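Local coordinates for WGR domain-containing protein (Bacteroides fragilis, PDB 2RA8) that is of unknown function but joins a WGR domain to leucine-rich repeats, a combination that suggests a role in binding other macromolecules, at residues L226-V230 with V260-E264; S287-D293 with M314-S320; A296-L300 with M323-L327; I306-I312 with L331-I335. One frame throughout, in Å; residues are numbered along the deposited sequence.

Contact 1 (L226-V230 with V260-E264); sequences LYVGV and VDAEE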
# COMPACT_ATOMS: atom_id res chain seq x y z
N LEU A 226 -8.75 -4.92 -18.81
CA LEU A 226 -8.54 -6.34 -18.59
C LEU A 226 -7.11 -6.64 -18.26
O LEU A 226 -6.20 -6.23 -18.99
CB LEU A 226 -8.91 -7.15 -19.85
CG LEU A 226 -10.34 -7.05 -20.41
CD1 LEU A 226 -10.41 -7.80 -21.73
CD2 LEU A 226 -11.34 -7.61 -19.40
N TYR A 227 -6.89 -7.33 -17.14
CA TYR A 227 -5.54 -7.73 -16.75
C TYR A 227 -5.25 -9.06 -17.44
O TYR A 227 -6.01 -10.02 -17.29
CB TYR A 227 -5.44 -7.92 -15.22
CG TYR A 227 -5.29 -6.63 -14.44
CD1 TYR A 227 -6.22 -5.59 -14.57
CD2 TYR A 227 -4.21 -6.45 -13.58
CE1 TYR A 227 -6.06 -4.40 -13.87
CE2 TYR A 227 -4.04 -5.26 -12.87
CZ TYR A 227 -4.97 -4.25 -13.03
OH TYR A 227 -4.79 -3.06 -12.36
N VAL A 228 -4.16 -9.11 -18.21
CA VAL A 228 -3.80 -10.33 -18.94
C VAL A 228 -3.23 -11.39 -18.03
O VAL A 228 -3.64 -12.55 -18.09
CB VAL A 228 -2.76 -10.03 -20.04
CG1 VAL A 228 -2.42 -11.32 -20.79
CG2 VAL A 228 -3.29 -8.98 -20.99
N GLY A 229 -2.28 -11.00 -17.19
CA GLY A 229 -1.68 -11.97 -16.29
C GLY A 229 -0.77 -12.92 -17.05
O GLY A 229 -0.46 -12.69 -18.21
N VAL A 230 -0.34 -14.00 -16.40
CA VAL A 230 0.57 -14.94 -17.05
C VAL A 230 0.02 -16.34 -17.26
O VAL A 230 -1.00 -16.72 -16.69
CB VAL A 230 1.89 -15.03 -16.27
CG1 VAL A 230 2.66 -13.73 -16.41
CG2 VAL A 230 1.60 -15.30 -14.80
N VAL A 260 -3.86 -4.72 -19.95
CA VAL A 260 -2.72 -4.49 -19.08
C VAL A 260 -2.14 -5.68 -18.41
O VAL A 260 -2.63 -6.80 -18.55
CB VAL A 260 -3.13 -3.50 -17.96
CG1 VAL A 260 -3.69 -2.23 -18.56
CG2 VAL A 260 -4.18 -4.17 -17.06
N ASP A 261 -1.06 -5.45 -17.67
CA ASP A 261 -0.42 -6.50 -16.90
C ASP A 261 -0.04 -7.72 -17.74
O ASP A 261 -0.23 -8.86 -17.31
CB ASP A 261 -1.36 -6.89 -15.76
CG ASP A 261 -0.71 -7.81 -14.75
OD1 ASP A 261 0.38 -7.47 -14.23
OD2 ASP A 261 -1.30 -8.88 -14.47
N ALA A 262 0.51 -7.48 -18.93
CA ALA A 262 0.91 -8.57 -19.83
C ALA A 262 2.41 -8.61 -20.05
O ALA A 262 3.08 -7.58 -20.01
CB ALA A 262 0.21 -8.41 -21.18
N GLU A 263 2.94 -9.81 -20.28
CA GLU A 263 4.37 -9.98 -20.55
C GLU A 263 4.68 -9.40 -21.90
O GLU A 263 5.74 -8.81 -22.11
CB GLU A 263 4.75 -11.46 -20.54
CG GLU A 263 5.37 -11.94 -19.24
CD GLU A 263 5.72 -13.42 -19.26
OE1 GLU A 263 6.36 -13.87 -20.24
OE2 GLU A 263 5.36 -14.12 -18.29
N GLU A 264 3.74 -9.55 -22.83
CA GLU A 264 3.90 -9.00 -24.17
C GLU A 264 3.15 -7.70 -24.26
O GLU A 264 2.25 -7.53 -25.09
CB GLU A 264 3.38 -9.98 -25.22
CG GLU A 264 4.12 -11.31 -25.23
CD GLU A 264 3.62 -12.26 -26.30
OE1 GLU A 264 3.71 -11.92 -27.50
OE2 GLU A 264 3.12 -13.36 -25.94
O HOH W 1 1.59 -12.34 -20.24
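The phenol ring of Y227 carries V260 CG2 on one face, over the CD1 and CE1 side, as a CH-pi contact with the methyl carbon 3.7 Å from the ring centroid and 18° off its normal. On the CD2 side D261 CB approaches obliquely, 3.6 Å from Y227 CD2, and the carboxylate plane is turned 50° from the ring. The ring therefore takes an apolar branch and the root of an acidic side chain from successive residues. V260 can offer this methyl because its chi1 of -55° sets CG2 between its own N and carbonyl carbon.

The backbones run parallel here, and V260 uses both polar atoms toward the neighbouring strand: its N donates to L226 O at 2.9 Å, and its O accepts from V228 N at 2.8 Å, both nearly straight. The ladder then gives out. G229 N still reaches D261 O at 3.0 Å, but from well above the carbonyl plane. G229 has a positive phi, which glycine takes readily, while D261 adopts left-handed backbone angles. Farther on, V228 CG2 packs on A262 CB at 3.6 Å, two small apolar groups suited to a buried seam, and a water links G229 O to E263 N.

D261 OD1 is hydrogen-bonded to the backbone N of L355, near the C-terminus. The contact lies where strands 223-227 and 256-260 leave the parallel sheet of the leucine-rich repeats, with I200 and I201 of strand 197-201 flanking the first segment and helix 265-274 following the second.

Contact 2 (S287-D293 with M314-S320); sequences SAGVLTD and MKYNYLS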
# COMPACT_ATOMS: atom_id res chain seq x y z
N SER A 287 -0.66 -0.19 -18.92
CA SER A 287 0.08 -0.25 -17.66
C SER A 287 0.30 -1.64 -17.12
O SER A 287 -0.10 -2.64 -17.73
CB SER A 287 -0.67 0.56 -16.60
OG SER A 287 -1.99 0.07 -16.45
N ALA A 288 0.96 -1.69 -15.97
CA ALA A 288 1.24 -2.92 -15.24
C ALA A 288 1.96 -4.04 -15.95
O ALA A 288 2.05 -5.15 -15.40
CB ALA A 288 -0.06 -3.46 -14.65
N GLY A 289 2.51 -3.78 -17.14
CA GLY A 289 3.19 -4.85 -17.86
C GLY A 289 4.65 -4.61 -18.19
O GLY A 289 5.27 -3.65 -17.72
N VAL A 290 5.21 -5.50 -19.02
CA VAL A 290 6.60 -5.39 -19.44
C VAL A 290 6.68 -4.55 -20.69
O VAL A 290 7.00 -5.03 -21.77
CB VAL A 290 7.21 -6.78 -19.72
CG1 VAL A 290 8.68 -6.64 -20.06
CG2 VAL A 290 7.03 -7.66 -18.50
N LEU A 291 6.36 -3.27 -20.52
CA LEU A 291 6.38 -2.29 -21.60
C LEU A 291 7.81 -1.77 -21.65
O LEU A 291 8.28 -1.16 -20.68
CB LEU A 291 5.43 -1.16 -21.25
CG LEU A 291 4.68 -0.27 -22.25
CD1 LEU A 291 4.88 1.17 -21.81
CD2 LEU A 291 5.13 -0.47 -23.67
N THR A 292 8.49 -2.03 -22.76
CA THR A 292 9.88 -1.59 -22.92
C THR A 292 9.99 -0.47 -23.91
O THR A 292 9.01 -0.06 -24.52
CB THR A 292 10.78 -2.74 -23.40
OG1 THR A 292 10.29 -3.23 -24.66
CG2 THR A 292 10.78 -3.87 -22.39
N ASP A 293 11.21 0.04 -24.07
CA ASP A 293 11.47 1.15 -24.99
C ASP A 293 11.05 0.90 -26.41
O ASP A 293 10.71 1.83 -27.13
CB ASP A 293 12.96 1.51 -24.97
CG ASP A 293 13.38 2.20 -23.68
OD1 ASP A 293 12.50 2.54 -22.87
OD2 ASP A 293 14.60 2.40 -23.49
N MSE A 314 0.99 4.43 -18.47
CA MSE A 314 2.09 3.48 -18.58
C MSE A 314 2.67 3.23 -17.20
O MSE A 314 3.85 2.89 -17.05
CB MSE A 314 3.17 4.02 -19.52
CG MSE A 314 2.68 4.23 -20.95
SE MSE A 314 4.03 4.93 -22.17
CE MSE A 314 3.67 6.81 -22.01
N LYS A 315 1.83 3.40 -16.19
CA LYS A 315 2.23 3.20 -14.80
C LYS A 315 2.67 1.78 -14.62
O LYS A 315 1.91 0.85 -14.89
CB LYS A 315 1.05 3.54 -13.89
CG LYS A 315 1.38 3.65 -12.41
CD LYS A 315 0.27 4.41 -11.70
CE LYS A 315 0.21 4.07 -10.22
NZ LYS A 315 1.51 4.30 -9.54
N TYR A 316 3.91 1.61 -14.16
CA TYR A 316 4.58 0.32 -13.98
C TYR A 316 5.02 -0.10 -15.36
O TYR A 316 4.21 -0.52 -16.20
CB TYR A 316 3.68 -0.78 -13.37
CG TYR A 316 4.44 -2.07 -13.12
CD1 TYR A 316 4.62 -3.01 -14.14
CD2 TYR A 316 5.08 -2.31 -11.89
CE1 TYR A 316 5.42 -4.14 -13.96
CE2 TYR A 316 5.89 -3.45 -11.71
CZ TYR A 316 6.05 -4.35 -12.75
OH TYR A 316 6.86 -5.46 -12.60
N ASN A 317 6.32 0.04 -15.61
CA ASN A 317 6.89 -0.26 -16.91
C ASN A 317 8.36 -0.59 -16.81
O ASN A 317 8.93 -0.68 -15.72
CB ASN A 317 6.72 0.96 -17.82
CG ASN A 317 7.45 2.19 -17.28
OD1 ASN A 317 8.68 2.20 -17.18
ND2 ASN A 317 6.69 3.22 -16.93
N TYR A 318 8.99 -0.76 -17.97
CA TYR A 318 10.42 -1.07 -18.02
C TYR A 318 11.08 -0.15 -19.03
O TYR A 318 11.91 -0.57 -19.82
CB TYR A 318 10.64 -2.54 -18.42
CG TYR A 318 10.53 -3.54 -17.29
CD1 TYR A 318 11.65 -3.88 -16.52
CD2 TYR A 318 9.32 -4.15 -16.97
CE1 TYR A 318 11.56 -4.81 -15.48
CE2 TYR A 318 9.22 -5.08 -15.93
CZ TYR A 318 10.34 -5.40 -15.20
OH TYR A 318 10.25 -6.32 -14.18
N LEU A 319 10.69 1.12 -19.00
CA LEU A 319 11.25 2.13 -19.89
C LEU A 319 12.54 2.66 -19.30
O LEU A 319 12.72 2.65 -18.08
CB LEU A 319 10.28 3.31 -20.06
CG LEU A 319 8.90 3.03 -20.65
CD1 LEU A 319 8.14 4.34 -20.75
CD2 LEU A 319 9.03 2.39 -22.03
N SER A 320 13.44 3.13 -20.16
CA SER A 320 14.71 3.69 -19.70
C SER A 320 14.46 5.14 -19.40
O SER A 320 13.48 5.71 -19.90
CB SER A 320 15.78 3.56 -20.79
OG SER A 320 15.44 4.32 -21.94
O HOH W 2 3.03 -1.24 -18.80
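S287 and A288 meet K315 where two successive loops of the leucine-rich repeat solenoid run side by side, each leading from a parallel strand into a helix. Backbone bonds set the spacing: A288 N donates to K315 O at 2.9 Å, in the carbonyl plane and almost straight, and farther along Y318 N donates to L291 O at 2.8 Å, more bent. A water accepts from G289 N and probably donates to Y316 O.

Among the apolar and aromatic contacts, Y316, whose CG is anti to its backbone N (chi1 -176°), lays CD1 obliquely against A288 C at 3.4 Å. The hydroxyl of Y316 is hydrogen-bonded to the backbone O of I352, and that of Y318 to the backbone N of the same residue. L291 CD1 reaches CG of M314, a selenomethionine, and L319 CD2.

N317 suits a tight loop because its amide both donates and accepts: ND2 bonds M314 O, and OD1 accepts from L319 N, forming an Asx turn. OD1 is also hydrogen-bonded to S340 OG and ND2 to V337 O.

At the helix starts, D293 meets S320, the N-cap of helix 321-330. Both carboxylate oxygens are used on their syn sides: S320 N donates to D293 OD1 at 2.9 Å, and S320 OG to D293 OD2 at 2.6 Å.

Contact 3 (A296-L300 with M323-L327); sequences ARLLL and MKKEL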
# COMPACT_ATOMS: atom_id res chain seq x y z
N ALA A 296 7.38 1.87 -26.44
CA ALA A 296 7.18 3.32 -26.43
C ALA A 296 7.58 3.90 -27.75
O ALA A 296 6.99 4.87 -28.24
CB ALA A 296 7.99 3.96 -25.32
N ARG A 297 8.61 3.30 -28.34
CA ARG A 297 9.15 3.71 -29.63
C ARG A 297 8.04 3.85 -30.66
O ARG A 297 7.96 4.83 -31.40
CB ARG A 297 10.14 2.66 -30.12
CG ARG A 297 11.52 3.17 -30.55
CD ARG A 297 11.45 4.05 -31.78
NE ARG A 297 11.36 5.47 -31.45
CZ ARG A 297 12.27 6.14 -30.74
NH1 ARG A 297 13.34 5.51 -30.28
NH2 ARG A 297 12.11 7.43 -30.51
N LEU A 298 7.17 2.84 -30.70
CA LEU A 298 6.06 2.83 -31.64
C LEU A 298 5.21 4.07 -31.50
O LEU A 298 4.81 4.68 -32.49
CB LEU A 298 5.20 1.58 -31.44
CG LEU A 298 5.91 0.22 -31.47
CD1 LEU A 298 4.89 -0.86 -31.24
CD2 LEU A 298 6.62 -0.01 -32.79
N LEU A 299 4.94 4.45 -30.25
CA LEU A 299 4.13 5.63 -29.99
C LEU A 299 4.77 6.85 -30.59
O LEU A 299 4.12 7.63 -31.28
CB LEU A 299 3.97 5.86 -28.49
CG LEU A 299 3.17 4.83 -27.71
CD1 LEU A 299 3.37 5.07 -26.22
CD2 LEU A 299 1.70 4.92 -28.08
N LEU A 300 6.07 7.02 -30.32
CA LEU A 300 6.81 8.16 -30.84
C LEU A 300 6.89 8.19 -32.35
O LEU A 300 6.96 9.27 -32.94
CB LEU A 300 8.23 8.19 -30.26
CG LEU A 300 8.34 8.47 -28.76
CD1 LEU A 300 9.79 8.35 -28.31
CD2 LEU A 300 7.81 9.86 -28.47
N MSE A 323 14.24 7.21 -22.56
CA MSE A 323 12.98 7.06 -23.29
C MSE A 323 11.87 7.83 -22.61
O MSE A 323 11.02 8.44 -23.28
CB MSE A 323 12.60 5.58 -23.41
CG MSE A 323 11.23 5.34 -24.03
SE MSE A 323 11.01 6.13 -25.80
CE MSE A 323 11.85 4.74 -26.84
N LYS A 324 11.86 7.81 -21.28
CA LYS A 324 10.85 8.54 -20.53
C LYS A 324 11.00 10.03 -20.76
O LYS A 324 10.00 10.75 -20.85
CB LYS A 324 10.93 8.20 -19.03
CG LYS A 324 10.37 6.82 -18.68
CD LYS A 324 10.41 6.53 -17.17
CE LYS A 324 11.83 6.25 -16.71
NZ LYS A 324 11.92 6.03 -15.24
N LYS A 325 12.24 10.51 -20.89
CA LYS A 325 12.46 11.93 -21.15
C LYS A 325 11.90 12.27 -22.51
O LYS A 325 11.20 13.27 -22.67
CB LYS A 325 13.96 12.26 -21.16
CG LYS A 325 14.72 11.96 -19.89
CD LYS A 325 14.39 12.92 -18.76
CE LYS A 325 15.25 12.61 -17.53
NZ LYS A 325 15.06 13.59 -16.43
N GLU A 326 12.20 11.42 -23.49
CA GLU A 326 11.74 11.62 -24.86
C GLU A 326 10.24 11.63 -24.92
O GLU A 326 9.64 12.50 -25.54
CB GLU A 326 12.25 10.51 -25.77
CG GLU A 326 12.38 10.93 -27.23
CD GLU A 326 12.87 9.81 -28.13
OE1 GLU A 326 13.72 9.02 -27.68
OE2 GLU A 326 12.41 9.73 -29.29
N LEU A 327 9.63 10.65 -24.27
CA LEU A 327 8.17 10.54 -24.23
C LEU A 327 7.58 11.77 -23.60
O LEU A 327 6.59 12.32 -24.08
CB LEU A 327 7.75 9.32 -23.42
CG LEU A 327 8.03 7.97 -24.08
CD1 LEU A 327 7.89 6.87 -23.05
CD2 LEU A 327 7.06 7.76 -25.24
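A296 CB sits at the apolar centre, with L327 CD1 at 3.7 Å and M323 CG at 3.8 Å. A side chain no larger than a methyl group lets both longer residues of the other helix close over it. One turn on, L300 CG packs against L327 CD2 at 3.8 Å, the two leucines crossing at about a right angle. M323, a selenomethionine, bends at chi2 and chi3, which brings SE beside L300 CD1 at 3.6 Å while CE continues toward R297.

These are the helices that follow successive strands in the leucine-rich repeat array, and they run nearly alongside one another: the short segments cross at 26° with axes 10.7 Å apart. Residues spaced three and four apart on each helix supply the touching side chains. L319, from the loop before helix 321-330, also touches A296 and L327.

Toward the polar edge, M323 CE lies over one face of the R297 guanidinium, 3.8 Å from NH1 and displaced toward the rim. E326, extended beyond CG, brings OE2 to the guanidinium edge in its plane, forming a salt bridge at 2.6 Å from R297 NH2; the hydrogen bond within it is bent and weak. The carboxylate plane is turned 40° from the guanidinium, and E326 OE2 also borders L300 CD1.

Contact 4 (I306-I312 with L331-I335); sequences IKHLKFI and LPMKI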
# COMPACT_ATOMS: atom_id res chain seq x y z
N ILE A 306 -1.95 9.24 -32.09
CA ILE A 306 -2.30 9.35 -30.68
C ILE A 306 -2.40 10.73 -30.07
O ILE A 306 -2.88 10.88 -28.95
CB ILE A 306 -1.32 8.53 -29.81
CG1 ILE A 306 0.09 9.11 -29.91
CG2 ILE A 306 -1.33 7.09 -30.27
CD1 ILE A 306 1.08 8.48 -28.94
N LYS A 307 -1.98 11.76 -30.81
CA LYS A 307 -1.99 13.13 -30.30
C LYS A 307 -3.33 13.66 -29.86
O LYS A 307 -3.42 14.76 -29.33
CB LYS A 307 -1.39 14.08 -31.34
CG LYS A 307 -2.08 14.08 -32.70
CD LYS A 307 -1.42 15.08 -33.64
CE LYS A 307 -2.14 15.15 -34.98
NZ LYS A 307 -1.50 16.15 -35.89
N HIS A 308 -4.38 12.88 -30.08
CA HIS A 308 -5.73 13.29 -29.70
C HIS A 308 -6.11 12.73 -28.34
O HIS A 308 -7.08 13.17 -27.73
CB HIS A 308 -6.72 12.79 -30.73
CG HIS A 308 -6.86 11.30 -30.76
ND1 HIS A 308 -7.67 10.61 -29.88
CD2 HIS A 308 -6.25 10.36 -31.52
CE1 HIS A 308 -7.56 9.32 -30.10
NE2 HIS A 308 -6.70 9.14 -31.09
N LEU A 309 -5.36 11.74 -27.88
CA LEU A 309 -5.64 11.12 -26.58
C LEU A 309 -5.46 12.12 -25.47
O LEU A 309 -4.71 13.09 -25.61
CB LEU A 309 -4.70 9.93 -26.34
CG LEU A 309 -4.85 8.71 -27.25
CD1 LEU A 309 -3.80 7.66 -26.91
CD2 LEU A 309 -6.25 8.12 -27.09
N LYS A 310 -6.17 11.90 -24.37
CA LYS A 310 -6.08 12.78 -23.22
C LYS A 310 -5.15 12.20 -22.18
O LYS A 310 -4.63 12.91 -21.33
CB LYS A 310 -7.46 12.99 -22.60
CG LYS A 310 -8.36 13.92 -23.41
CD LYS A 310 -9.86 13.63 -23.23
CE LYS A 310 -10.36 13.83 -21.80
NZ LYS A 310 -10.01 12.69 -20.90
N PHE A 311 -4.91 10.89 -22.27
CA PHE A 311 -4.07 10.23 -21.28
C PHE A 311 -3.57 8.88 -21.75
O PHE A 311 -4.32 8.09 -22.33
CB PHE A 311 -4.86 10.08 -19.97
CG PHE A 311 -4.12 9.37 -18.85
CD1 PHE A 311 -2.81 9.71 -18.52
CD2 PHE A 311 -4.77 8.42 -18.07
CE1 PHE A 311 -2.17 9.11 -17.44
CE2 PHE A 311 -4.13 7.81 -16.99
CZ PHE A 311 -2.83 8.16 -16.67
N ILE A 312 -2.29 8.64 -21.52
CA ILE A 312 -1.69 7.36 -21.86
C ILE A 312 -1.10 6.87 -20.57
O ILE A 312 -0.13 7.44 -20.07
CB ILE A 312 -0.59 7.49 -22.93
CG1 ILE A 312 -1.18 8.08 -24.22
CG2 ILE A 312 0.01 6.12 -23.21
CD1 ILE A 312 -0.16 8.20 -25.36
N LEU A 331 5.50 13.86 -26.35
CA LEU A 331 4.06 13.64 -26.29
C LEU A 331 3.37 14.83 -25.67
O LEU A 331 3.73 15.27 -24.58
CB LEU A 331 3.74 12.36 -25.51
CG LEU A 331 4.23 11.06 -26.19
CD1 LEU A 331 3.77 9.85 -25.41
CD2 LEU A 331 3.69 11.00 -27.62
N PRO A 332 2.35 15.38 -26.36
CA PRO A 332 1.61 16.55 -25.87
C PRO A 332 0.60 16.35 -24.76
O PRO A 332 0.24 17.31 -24.09
CB PRO A 332 0.95 17.09 -27.14
CG PRO A 332 0.64 15.83 -27.89
CD PRO A 332 1.92 15.03 -27.72
N MSE A 333 0.13 15.13 -24.55
CA MSE A 333 -0.86 14.91 -23.51
C MSE A 333 -0.30 14.33 -22.25
O MSE A 333 0.88 13.98 -22.17
CB MSE A 333 -1.99 14.00 -24.02
CG MSE A 333 -1.70 12.51 -23.95
SE MSE A 333 -0.16 11.94 -24.96
CE MSE A 333 -0.89 12.09 -26.74
N LYS A 334 -1.15 14.23 -21.24
CA LYS A 334 -0.75 13.69 -19.95
C LYS A 334 -0.39 12.24 -20.09
O LYS A 334 -1.08 11.49 -20.80
CB LYS A 334 -1.91 13.84 -18.96
CG LYS A 334 -1.63 13.31 -17.56
CD LYS A 334 -2.82 13.56 -16.64
CE LYS A 334 -2.53 13.11 -15.21
NZ LYS A 334 -2.22 11.65 -15.14
N ILE A 335 0.70 11.83 -19.45
CA ILE A 335 1.11 10.43 -19.47
C ILE A 335 1.65 10.07 -18.12
O ILE A 335 2.16 10.93 -17.39
CB ILE A 335 2.21 10.14 -20.53
CG1 ILE A 335 3.48 10.94 -20.22
CG2 ILE A 335 1.69 10.48 -21.93
CD1 ILE A 335 4.68 10.54 -21.06
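M333, a selenomethionine, folds back on the 306-312 segment because its CG stands between its own N and carbonyl carbon (chi1 83°) and the chain bends again at chi2 and chi3. That coil lays CB against L309 O at 3.3 Å, SE against I312 CD1 at 3.8 Å, and CE close to I306 O. A flexible, unbranched side chain suits this course along the type I turn from I306 to L309, which is closed by the bond from L309 N to I306 O. F311, with CG anti to its backbone N (chi1 179°), instead swings its ring beside K334: the peptide of K334 lies at the ring edge, and NZ comes within 3.4 Å of F311 CE1.

The backbones pair in parallel at the end of the solenoid sheet. I312 N donates to K334 O at 3.2 Å in the carbonyl plane, and F311 CA adds a CA-H...O contact to the same oxygen. I312 and I335 lie on one sheet face, where I312 CB meets I335 CG2 at 3.9 Å; F311 and K334 point to the other. I306 CD1 also touches L331 CD2 at 3.9 Å.

This is a beta-alpha-beta unit, strand 311-313, helix 321-330 and strand 334-336, the last being the outermost strand within the chain. One backbone bond joins the two segments and I312 is also bonded to D336, so apolar contacts of M333, I306 and I312 probably supply much of the rest. K334 packs its methylenes along F311, consistent with a lysine whose charge can stay in solvent.

The four contacts follow the C-terminal end of the leucine-rich repeat solenoid. Contacts 1 and 2, with centres 12 Å apart, touch directly: D261 N lies 3.0 Å from S287 O and A262 O 3.1 Å from V290 N, both probable hydrogen bonds that carry the pairing across the four successive loops 226-230, 260-264, 287-293 and 314-320. Contact 2 leads into contact 3, about 11 Å away between centres, where L319 CD1 packs on L327 CD1 at 3.4 Å. Contacts 3 and 4 touch where L299 CD2 of helix 293-300 meets I306 CD1, 3.7 Å away, before strand 311-313. Contacts 1 and 4 share the parallel sheet, yet their centres lie about 22 Å apart and they do not touch.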